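PDB 3U64: protein TP_0956 from Treponema pallidum subsp. pallidum, which probably serves as the tetratricopeptide-repeat-type T component of a TRAP transporter, a lipoprotein thought to act through protein-protein interaction. Local coordinates for residues A[235-247]-A[262-275]. Numbering follows the deposited sequence.
Sequences SAHDPDHHITYAD and ALDRALAIDPESVP
A262 CB touches A246 CB and the edge of the Y245 ring, 3.9 Å from CD2, and also lies against H242 O, while the A262 carbonyl O lies 3.2 Å from CB of H242 in a van der Waals contact. L263 follows with its CD2 branch, which touches A246 CB at 3.7 Å and also meets I243 CG1, the two side chains crossing at about a right angle; its side chain also reaches L291 of helix 278-293.

R265 contributes its aliphatic part. Its CB sits over one face of the H242 imidazole, 3.7 Å from the ring centroid and 15° off the normal, a CH-pi contact, with NE2 of H241 over the opposite face. The H242 ring reaches this position because its CG stands beside the backbone N (chi1 -60°). The R265 chain bends at chi3, and its buried NE finds no partner. A266, small enough to let the chains close in, places CB 3.8 Å from P239 O, against H242 CB and I243 CG1.

Past the helix end, I269 sets CD1 against the D238-P239 peptide link, 3.5 Å from P239 N, and CG2 lies against H237 O. D238 caps helix 240-250, accepting from D240 N and from both H241 N and H241 ND1. Further on, V274 CG1 touches H237 CB, and P275 CD lies 4.2 Å from the H237 ring centroid, over its face.

The helix segments run antiparallel at 161°, their axes 8.1 Å apart, as in the helical hairpins of tetratricopeptide-type folds. With no hydrogen bond across it, the interface rests on alanine-rich apolar contacts and CH-pi packing; polar groups are bonded within each segment, as D238 is, or to other helices, as the A266 and I269 carbonyls are to Q285 of helix 278-293.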
ATOM      1  N   SER A 235      23.350   5.337  23.071  1.00 47.40           N
ATOM      2  CA  SER A 235      22.575   4.624  24.079  1.00 45.31           C
ATOM      3  C   SER A 235      22.895   3.127  24.152  1.00 43.04           C
ATOM      4  O   SER A 235      23.136   2.464  23.133  1.00 41.51           O
ATOM      5  CB  SER A 235      21.079   4.799  23.787  1.00 47.49           C
ATOM      6  OG  SER A 235      20.286   4.123  24.747  1.00 58.53           O
ATOM      7  N   ALA A 236      22.864   2.601  25.372  1.00 39.91           N
ATOM      8  CA  ALA A 236      22.930   1.170  25.624  1.00 46.01           C
ATOM      9  C   ALA A 236      21.780   0.413  24.942  1.00 53.54           C
ATOM     10  O   ALA A 236      21.881  -0.794  24.708  1.00 49.40           O
ATOM     11  CB  ALA A 236      22.899   0.904  27.136  1.00 39.68           C
ATOM     12  N   HIS A 237      20.681   1.117  24.661  1.00 52.61           N
ATOM     13  CA  HIS A 237      19.508   0.525  24.010  1.00 45.80           C
ATOM     14  C   HIS A 237      19.631   0.602  22.495  1.00 47.65           C
ATOM     15  O   HIS A 237      18.703   0.235  21.767  1.00 45.13           O
ATOM     16  CB  HIS A 237      18.231   1.257  24.427  1.00 53.01           C
ATOM     17  CG  HIS A 237      17.824   1.006  25.844  1.00 58.14           C
ATOM     18  ND1 HIS A 237      17.918   1.969  26.828  1.00 65.11           N
ATOM     19  CD2 HIS A 237      17.325  -0.102  26.444  1.00 61.08           C
ATOM     20  CE1 HIS A 237      17.487   1.466  27.973  1.00 72.42           C
ATOM     21  NE2 HIS A 237      17.124   0.213  27.768  1.00 75.37           N
ATOM     22  N   ASP A 238      20.765   1.112  22.022  1.00 38.60           N
ATOM     23  CA  ASP A 238      20.974   1.276  20.596  1.00 37.67           C
ATOM     24  C   ASP A 238      21.772   0.105  20.007  1.00 43.25           C
ATOM     25  O   ASP A 238      22.901  -0.146  20.424  1.00 48.79           O
ATOM     26  CB  ASP A 238      21.703   2.587  20.315  1.00 36.16           C
ATOM     27  CG  ASP A 238      22.130   2.699  18.860  1.00 52.52           C
ATOM     28  OD1 ASP A 238      21.355   2.239  17.985  1.00 51.00           O
ATOM     29  OD2 ASP A 238      23.240   3.223  18.591  1.00 51.08           O
ATOM     30  N   PRO A 239      21.187  -0.612  19.037  1.00 37.56           N
ATOM     31  CA  PRO A 239      21.875  -1.748  18.403  1.00 37.32           C
ATOM     32  C   PRO A 239      22.829  -1.296  17.309  1.00 36.32           C
ATOM     33  O   PRO A 239      23.771  -2.008  16.974  1.00 36.53           O
ATOM     34  CB  PRO A 239      20.733  -2.562  17.777  1.00 30.52           C
ATOM     35  CG  PRO A 239      19.467  -1.905  18.200  1.00 42.57           C
ATOM     36  CD  PRO A 239      19.790  -0.508  18.602  1.00 41.28           C
ATOM     37  N   ASP A 240      22.586  -0.105  16.776  1.00 44.21           N
ATOM     38  CA  ASP A 240      23.310   0.380  15.601  1.00 42.33           C
ATOM     39  C   ASP A 240      24.780   0.598  15.821  1.00 43.37           C
ATOM     40  O   ASP A 240      25.575   0.332  14.928  1.00 45.47           O
ATOM     41  CB  ASP A 240      22.682   1.667  15.071  1.00 46.99           C
ATOM     42  CG  ASP A 240      21.427   1.396  14.291  1.00 65.67           C
ATOM     43  OD1 ASP A 240      21.490   0.574  13.348  1.00 73.83           O
ATOM     44  OD2 ASP A 240      20.376   1.962  14.640  1.00 74.03           O
ATOM     45  N   HIS A 241      25.160   1.099  16.988  1.00 36.39           N
ATOM     46  CA  HIS A 241      26.578   1.309  17.204  1.00 41.72           C
ATOM     47  C   HIS A 241      27.300  -0.031  17.294  1.00 42.38           C
ATOM     48  O   HIS A 241      28.418  -0.143  16.823  1.00 44.42           O
ATOM     49  CB  HIS A 241      26.876   2.258  18.378  1.00 40.75           C
ATOM     50  CG  HIS A 241      26.648   1.666  19.733  1.00 42.76           C
ATOM     51  ND1 HIS A 241      25.395   1.518  20.282  1.00 52.02           N
ATOM     52  CD2 HIS A 241      27.523   1.247  20.678  1.00 50.77           C
ATOM     53  CE1 HIS A 241      25.504   1.002  21.494  1.00 47.78           C
ATOM     54  NE2 HIS A 241      26.784   0.825  21.756  1.00 45.65           N
ATOM     55  N   HIS A 242      26.641  -1.059  17.838  1.00 41.65           N
ATOM     56  CA  HIS A 242      27.224  -2.414  17.857  1.00 39.03           C
ATOM     57  C   HIS A 242      27.400  -2.953  16.435  1.00 36.62           C
ATOM     58  O   HIS A 242      28.454  -3.501  16.094  1.00 36.43           O
ATOM     59  CB  HIS A 242      26.388  -3.407  18.700  1.00 35.82           C
ATOM     60  CG  HIS A 242      26.243  -3.010  20.140  1.00 38.00           C
ATOM     61  ND1 HIS A 242      27.307  -2.995  21.022  1.00 40.21           N
ATOM     62  CD2 HIS A 242      25.164  -2.596  20.849  1.00 37.21           C
ATOM     63  CE1 HIS A 242      26.888  -2.593  22.209  1.00 37.79           C
ATOM     64  NE2 HIS A 242      25.593  -2.338  22.132  1.00 36.83           N
ATOM     65  N   ILE A 243      26.367  -2.789  15.610  1.00 34.83           N
ATOM     66  CA  ILE A 243      26.402  -3.249  14.220  1.00 36.93           C
ATOM     67  C   ILE A 243      27.475  -2.509  13.413  1.00 41.43           C
ATOM     68  O   ILE A 243      28.232  -3.112  12.654  1.00 35.00           O
ATOM     69  CB  ILE A 243      25.033  -3.078  13.547  1.00 43.92           C
ATOM     70  CG1 ILE A 243      24.033  -4.039  14.205  1.00 48.50           C
ATOM     71  CG2 ILE A 243      25.153  -3.289  12.009  1.00 29.83           C
ATOM     72  CD1 ILE A 243      22.604  -3.841  13.780  1.00 50.21           C
ATOM     73  N   THR A 244      27.553  -1.196  13.598  1.00 32.76           N
ATOM     74  CA  THR A 244      28.598  -0.418  12.952  1.00 31.02           C
ATOM     75  C   THR A 244      29.997  -0.939  13.319  1.00 38.14           C
ATOM     76  O   THR A 244      30.852  -1.115  12.445  1.00 38.11           O
ATOM     77  CB  THR A 244      28.456   1.069  13.279  1.00 41.55           C
ATOM     78  OG1 THR A 244      27.248   1.570  12.675  1.00 39.58           O
ATOM     79  CG2 THR A 244      29.683   1.855  12.775  1.00 44.57           C
ATOM     80  N   TYR A 245      30.219  -1.214  14.602  1.00 34.09           N
ATOM     81  CA  TYR A 245      31.496  -1.776  15.038  1.00 40.61           C
ATOM     82  C   TYR A 245      31.813  -3.078  14.302  1.00 41.55           C
ATOM     83  O   TYR A 245      32.914  -3.257  13.773  1.00 43.20           O
ATOM     84  CB  TYR A 245      31.497  -2.016  16.546  1.00 44.77           C
ATOM     85  CG  TYR A 245      32.846  -2.436  17.078  1.00 51.33           C
ATOM     86  CD1 TYR A 245      33.888  -1.520  17.176  1.00 53.29           C
ATOM     87  CD2 TYR A 245      33.086  -3.751  17.476  1.00 57.82           C
ATOM     88  CE1 TYR A 245      35.137  -1.896  17.655  1.00 58.65           C
ATOM     89  CE2 TYR A 245      34.333  -4.142  17.958  1.00 62.72           C
ATOM     90  CZ  TYR A 245      35.355  -3.204  18.046  1.00 68.43           C
ATOM     91  OH  TYR A 245      36.598  -3.560  18.520  1.00 76.48           O
ATOM     92  N   ALA A 246      30.830  -3.970  14.238  1.00 46.36           N
ATOM     93  CA  ALA A 246      31.020  -5.281  13.608  1.00 56.70           C
ATOM     94  C   ALA A 246      31.253  -5.175  12.101  1.00 49.40           C
ATOM     95  O   ALA A 246      32.173  -5.772  11.552  1.00 53.50           O
ATOM     96  CB  ALA A 246      29.816  -6.186  13.891  1.00 51.79           C
ATOM     97  N   ASP A 247      30.409  -4.390  11.453  1.00 43.03           N
ATOM     98  CA  ASP A 247      30.326  -4.332  10.005  1.00 44.96           C
ATOM     99  C   ASP A 247      31.389  -3.437   9.365  1.00 48.89           C
ATOM    100  O   ASP A 247      32.063  -3.834   8.412  1.00 59.06           O
ATOM    101  CB  ASP A 247      28.929  -3.842   9.630  1.00 48.00           C
ATOM    102  CG  ASP A 247      28.630  -3.987   8.160  1.00 60.80           C
ATOM    103  OD1 ASP A 247      29.234  -4.866   7.517  1.00 71.59           O
ATOM    104  OD2 ASP A 247      27.773  -3.231   7.652  1.00 68.92           O
ATOM    105  N   ALA A 262      29.990  -8.149  19.234  1.00 42.50           N
ATOM    106  CA  ALA A 262      29.289  -6.898  18.980  1.00 43.34           C
ATOM    107  C   ALA A 262      27.845  -7.178  18.582  1.00 47.90           C
ATOM    108  O   ALA A 262      26.908  -6.540  19.091  1.00 49.10           O
ATOM    109  CB  ALA A 262      30.005  -6.084  17.913  1.00 39.87           C
ATOM    110  N   LEU A 263      27.665  -8.147  17.688  1.00 42.09           N
ATOM    111  CA  LEU A 263      26.322  -8.512  17.228  1.00 43.36           C
ATOM    112  C   LEU A 263      25.506  -9.197  18.320  1.00 42.81           C
ATOM    113  O   LEU A 263      24.279  -9.068  18.368  1.00 42.31           O
ATOM    114  CB  LEU A 263      26.387  -9.396  15.985  1.00 39.01           C
ATOM    115  CG  LEU A 263      27.067  -8.753  14.773  1.00 44.22           C
ATOM    116  CD1 LEU A 263      27.128  -9.726  13.589  1.00 45.84           C
ATOM    117  CD2 LEU A 263      26.353  -7.466  14.384  1.00 37.61           C
ATOM    118  N   ASP A 264      26.182  -9.924  19.200  1.00 39.51           N
ATOM    119  CA  ASP A 264      25.483 -10.501  20.345  1.00 49.15           C
ATOM    120  C   ASP A 264      24.968  -9.382  21.244  1.00 50.71           C
ATOM    121  O   ASP A 264      23.872  -9.464  21.794  1.00 45.80           O
ATOM    122  CB  ASP A 264      26.390 -11.440  21.134  1.00 56.73           C
ATOM    123  CG  ASP A 264      26.507 -12.813  20.492  1.00 61.77           C
ATOM    124  OD1 ASP A 264      25.683 -13.135  19.612  1.00 56.15           O
ATOM    125  OD2 ASP A 264      27.425 -13.569  20.874  1.00 69.19           O
ATOM    126  N   ARG A 265      25.760  -8.329  21.384  1.00 33.61           N
ATOM    127  CA  ARG A 265      25.304  -7.159  22.117  1.00 46.83           C
ATOM    128  C   ARG A 265      24.118  -6.466  21.426  1.00 41.22           C
ATOM    129  O   ARG A 265      23.152  -6.120  22.089  1.00 37.74           O
ATOM    130  CB  ARG A 265      26.462  -6.203  22.392  1.00 42.88           C
ATOM    131  CG  ARG A 265      27.407  -6.754  23.447  1.00 54.48           C
ATOM    132  CD  ARG A 265      28.431  -5.739  23.889  1.00 64.63           C
ATOM    133  NE  ARG A 265      29.487  -5.580  22.897  1.00 81.07           N
ATOM    134  CZ  ARG A 265      30.764  -5.895  23.098  1.00 87.87           C
ATOM    135  NH1 ARG A 265      31.159  -6.384  24.271  1.00 89.80           N
ATOM    136  NH2 ARG A 265      31.647  -5.713  22.121  1.00 84.43           N
ATOM    137  N   ALA A 266      24.177  -6.302  20.102  1.00 37.78           N
ATOM    138  CA  ALA A 266      23.040  -5.739  19.353  1.00 31.58           C
ATOM    139  C   ALA A 266      21.775  -6.553  19.580  1.00 31.13           C
ATOM    140  O   ALA A 266      20.700  -5.994  19.736  1.00 39.86           O
ATOM    141  CB  ALA A 266      23.345  -5.661  17.851  1.00 30.27           C
ATOM    142  N   LEU A 267      21.911  -7.874  19.598  1.00 31.21           N
ATOM    143  CA  LEU A 267      20.760  -8.770  19.748  1.00 42.34           C
ATOM    144  C   LEU A 267      20.273  -8.966  21.194  1.00 45.63           C
ATOM    145  O   LEU A 267      19.208  -9.530  21.414  1.00 47.58           O
ATOM    146  CB  LEU A 267      21.066 -10.135  19.112  1.00 37.95           C
ATOM    147  CG  LEU A 267      21.284 -10.062  17.591  1.00 36.54           C
ATOM    148  CD1 LEU A 267      21.648 -11.412  16.995  1.00 34.93           C
ATOM    149  CD2 LEU A 267      20.051  -9.494  16.915  1.00 37.36           C
ATOM    150  N   ALA A 268      21.055  -8.525  22.175  1.00 44.79           N
ATOM    151  CA  ALA A 268      20.647  -8.687  23.566  1.00 50.13           C
ATOM    152  C   ALA A 268      19.618  -7.623  23.959  1.00 45.43           C
ATOM    153  O   ALA A 268      18.888  -7.774  24.938  1.00 41.37           O
ATOM    154  CB  ALA A 268      21.867  -8.651  24.507  1.00 50.13           C
ATOM    155  N   ILE A 269      19.555  -6.551  23.180  1.00 41.70           N
ATOM    156  CA  ILE A 269      18.604  -5.474  23.445  1.00 40.55           C
ATOM    157  C   ILE A 269      17.151  -5.939  23.285  1.00 45.48           C
ATOM    158  O   ILE A 269      16.780  -6.596  22.304  1.00 42.90           O
ATOM    159  CB  ILE A 269      18.898  -4.241  22.566  1.00 38.47           C
ATOM    160  CG1 ILE A 269      20.299  -3.682  22.887  1.00 39.01           C
ATOM    161  CG2 ILE A 269      17.807  -3.167  22.730  1.00 33.76           C
ATOM    162  CD1 ILE A 269      20.908  -2.882  21.730  1.00 43.91           C
ATOM    163  N   ASP A 270      16.333  -5.608  24.271  1.00 44.61           N
ATOM    164  CA  ASP A 270      14.922  -5.970  24.228  1.00 43.38           C
ATOM    165  C   ASP A 270      14.094  -4.778  23.720  1.00 43.38           C
ATOM    166  O   ASP A 270      13.940  -3.765  24.430  1.00 39.95           O
ATOM    167  CB  ASP A 270      14.440  -6.452  25.608  1.00 36.06           C
ATOM    168  CG  ASP A 270      12.961  -6.787  25.629  1.00 55.61           C
ATOM    169  OD1 ASP A 270      12.338  -6.797  24.543  1.00 56.30           O
ATOM    170  OD2 ASP A 270      12.415  -7.039  26.734  1.00 67.92           O
ATOM    171  N   PRO A 271      13.569  -4.904  22.481  1.00 40.38           N
ATOM    172  CA  PRO A 271      12.794  -3.867  21.797  1.00 35.61           C
ATOM    173  C   PRO A 271      11.633  -3.385  22.660  1.00 42.35           C
ATOM    174  O   PRO A 271      11.301  -2.214  22.611  1.00 44.34           O
ATOM    175  CB  PRO A 271      12.273  -4.579  20.540  1.00 41.86           C
ATOM    176  CG  PRO A 271      13.272  -5.680  20.301  1.00 50.05           C
ATOM    177  CD  PRO A 271      13.696  -6.134  21.664  1.00 44.42           C
ATOM    178  N   GLU A 272      11.042  -4.271  23.454  1.00 45.67           N
ATOM    179  CA  GLU A 272       9.951  -3.877  24.336  1.00 46.96           C
ATOM    180  C   GLU A 272      10.400  -2.927  25.458  1.00 49.94           C
ATOM    181  O   GLU A 272       9.568  -2.263  26.074  1.00 50.77           O
ATOM    182  CB  GLU A 272       9.262  -5.119  24.924  1.00 54.19           C
ATOM    183  CG  GLU A 272       8.631  -6.027  23.879  1.00 63.38           C
ATOM    184  CD  GLU A 272       7.755  -5.261  22.895  1.00 80.50           C
ATOM    185  OE1 GLU A 272       7.147  -4.245  23.301  1.00 84.57           O
ATOM    186  OE2 GLU A 272       7.683  -5.661  21.710  1.00 87.95           O
ATOM    187  N   SER A 273      11.707  -2.865  25.716  1.00 45.43           N
ATOM    188  CA  SER A 273      12.258  -2.072  26.825  1.00 48.32           C
ATOM    189  C   SER A 273      12.780  -0.703  26.400  1.00 46.34           C
ATOM    190  O   SER A 273      13.045   0.148  27.243  1.00 50.57           O
ATOM    191  CB  SER A 273      13.400  -2.827  27.505  1.00 47.37           C
ATOM    192  OG  SER A 273      12.915  -3.916  28.268  1.00 64.87           O
ATOM    193  N   VAL A 274      12.952  -0.498  25.100  1.00 36.38           N
ATOM    194  CA  VAL A 274      13.533   0.748  24.622  1.00 40.20           C
ATOM    195  C   VAL A 274      12.587   1.928  24.823  1.00 42.47           C
ATOM    196  O   VAL A 274      11.369   1.805  24.665  1.00 49.14           O
ATOM    197  CB  VAL A 274      13.958   0.659  23.149  1.00 45.11           C
ATOM    198  CG1 VAL A 274      14.932  -0.480  22.948  1.00 41.33           C
ATOM    199  CG2 VAL A 274      12.735   0.498  22.248  1.00 46.24           C
ATOM    200  N   PRO A 275      13.150   3.085  25.171  1.00 48.89           N
ATOM    201  CA  PRO A 275      12.345   4.282  25.450  1.00 51.27           C
ATOM    202  C   PRO A 275      11.650   4.810  24.197  1.00 49.16           C
ATOM    203  O   PRO A 275      10.600   5.431  24.283  1.00 54.07           O
ATOM    204  CB  PRO A 275      13.377   5.301  25.943  1.00 50.63           C
ATOM    205  CG  PRO A 275      14.665   4.540  26.127  1.00 53.17           C
ATOM    206  CD  PRO A 275      14.597   3.339  25.264  1.00 47.50           C
TER